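Local structure of PKS (Streptomyces albus, 4OQJ) at residues A[201-206]-A[213-218]. The protein is a polyketide synthase of the oxazolomycin pathway whose ketosynthase domain probably catalyses decarboxylative condensation, extending an acyl chain with a unit held on a carrier protein. Sequence-based numbering, arbitrary orientation.
Sequences HLACLS and TMALAG
Ala203 meets Ala215 and Ala217 methyl to methyl, a compact example of how small residues let a helix lie close on a sheet. Earlier in the helix, the CA-CB bond of His201 points away from the strand; with CG anti to the backbone N (chi1 171°), the imidazole reaches Thr285 through a hydrogen bond from ND1 and Asp211 of the second subunit through NE2. Leu202 packs on Tyr135 of its own chain and on Tyr135 of the other subunit. At Ala203 the surfaces touch: its CB lies 4.0 Å from CB of Ala215 and 4.1 Å from CB of Ala217, touching two alternate residues (i and i+2) on one face of the strand. The axes of 201-206 and 214-218 come within 8.1 Å and run nearly antiparallel, at 170°. After Ala203, Cys204 packs on Leu265, while Ser206 OG hydrogen-bonds to Asp211 and Tyr135 of its own chain, tying the helix to the following loop and to strand 132-138. Strand 214-221 runs between strands 132-138 and 259-267 of the mixed sheet in this thiolase-type fold. Helix 195-209 covers one face, with Ala203 also touching Tyr135 and Leu265 of the flanking strands; on the opposite face, Met214 and Leu216 pack against helix 105-121.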
loop_
_atom_site.group_PDB
_atom_site.type_symbol
_atom_site.label_atom_id
_atom_site.label_comp_id
_atom_site.label_asym_id
_atom_site.label_seq_id
_atom_site.Cartn_x
_atom_site.Cartn_y
_atom_site.Cartn_z
ATOM N N HIS A 201 3.187 7.477 -4.554
ATOM C CA HIS A 201 4.374 6.665 -4.800
ATOM C C HIS A 201 3.999 5.254 -5.246
ATOM O O HIS A 201 4.544 4.732 -6.233
ATOM C CB HIS A 201 5.228 6.617 -3.552
ATOM C CG HIS A 201 6.358 5.648 -3.625
ATOM N ND1 HIS A 201 7.551 5.945 -4.243
ATOM C CD2 HIS A 201 6.488 4.403 -3.115
ATOM C CE1 HIS A 201 8.376 4.918 -4.109
ATOM N NE2 HIS A 201 7.758 3.970 -3.430
ATOM N N LEU A 202 3.055 4.627 -4.547
ATOM C CA LEU A 202 2.705 3.248 -4.890
ATOM C C LEU A 202 1.962 3.179 -6.229
ATOM O O LEU A 202 2.153 2.228 -6.990
ATOM C CB LEU A 202 1.875 2.601 -3.783
ATOM C CG LEU A 202 2.625 2.426 -2.456
ATOM C CD1 LEU A 202 1.666 1.948 -1.382
ATOM C CD2 LEU A 202 3.810 1.468 -2.604
ATOM N N ALA A 203 1.145 4.184 -6.520
ATOM C CA ALA A 203 0.481 4.267 -7.825
ATOM C C ALA A 203 1.514 4.324 -8.957
ATOM O O ALA A 203 1.395 3.609 -9.961
ATOM C CB ALA A 203 -0.420 5.464 -7.878
ATOM N N CYS A 204 2.535 5.162 -8.797
ATOM C CA CYS A 204 3.596 5.234 -9.796
ATOM C C CYS A 204 4.346 3.903 -9.913
ATOM O O CYS A 204 4.635 3.453 -11.018
ATOM C CB CYS A 204 4.567 6.361 -9.458
ATOM S SG CYS A 204 3.854 8.027 -9.600
ATOM N N LEU A 205 4.661 3.268 -8.787
ATOM C CA LEU A 205 5.330 1.949 -8.833
ATOM C C LEU A 205 4.469 0.927 -9.587
ATOM O O LEU A 205 4.957 0.167 -10.436
ATOM C CB LEU A 205 5.601 1.430 -7.424
ATOM C CG LEU A 205 7.059 1.279 -7.010
ATOM C CD1 LEU A 205 7.824 2.594 -7.179
ATOM C CD2 LEU A 205 7.118 0.801 -5.574
ATOM N N SER A 206 3.176 0.920 -9.280
ATOM C CA SER A 206 2.240 0.035 -9.977
ATOM C C SER A 206 2.231 0.278 -11.475
ATOM O O SER A 206 2.287 -0.672 -12.261
ATOM C CB SER A 206 0.822 0.220 -9.448
ATOM O OG SER A 206 0.474 -0.823 -8.580
ATOM N N THR A 213 -2.703 0.603 -16.363
ATOM C CA THR A 213 -2.339 1.601 -17.381
ATOM C C THR A 213 -2.685 3.015 -16.911
ATOM O O THR A 213 -2.124 3.993 -17.403
ATOM C CB THR A 213 -3.019 1.295 -18.732
ATOM O OG1 THR A 213 -4.440 1.429 -18.623
ATOM C CG2 THR A 213 -2.683 -0.132 -19.179
HETATM N N MSE A 214 -3.588 3.113 -15.943
HETATM C CA MSE A 214 -3.876 4.368 -15.255
HETATM C C MSE A 214 -4.062 4.075 -13.786
HETATM O O MSE A 214 -4.361 2.943 -13.418
HETATM C CB MSE A 214 -5.142 5.040 -15.801
HETATM C CG MSE A 214 -5.009 5.710 -17.147
HETATM SE SE MSE A 214 -6.785 6.108 -17.910
HETATM C CE MSE A 214 -7.640 6.867 -16.382
ATOM N N ALA A 215 -3.907 5.087 -12.939
ATOM C CA ALA A 215 -4.105 4.885 -11.508
ATOM C C ALA A 215 -4.606 6.149 -10.835
ATOM O O ALA A 215 -4.149 7.245 -11.158
ATOM C CB ALA A 215 -2.801 4.423 -10.859
ATOM N N LEU A 216 -5.560 5.995 -9.921
ATOM C CA LEU A 216 -5.905 7.069 -8.998
ATOM C C LEU A 216 -5.085 6.972 -7.730
ATOM O O LEU A 216 -4.798 5.874 -7.240
ATOM C CB LEU A 216 -7.385 7.043 -8.624
ATOM C CG LEU A 216 -8.299 7.800 -9.575
ATOM C CD1 LEU A 216 -8.647 6.926 -10.755
ATOM C CD2 LEU A 216 -9.531 8.268 -8.862
ATOM N N ALA A 217 -4.728 8.128 -7.191
ATOM C CA ALA A 217 -4.098 8.214 -5.883
ATOM C C ALA A 217 -4.743 9.365 -5.147
ATOM O O ALA A 217 -4.926 10.442 -5.713
ATOM C CB ALA A 217 -2.590 8.418 -6.004
ATOM N N GLY A 218 -5.089 9.162 -3.884
ATOM C CA GLY A 218 -5.766 10.211 -3.151
ATOM C C GLY A 218 -6.009 9.876 -1.698
ATOM O O GLY A 218 -5.587 8.840 -1.211
#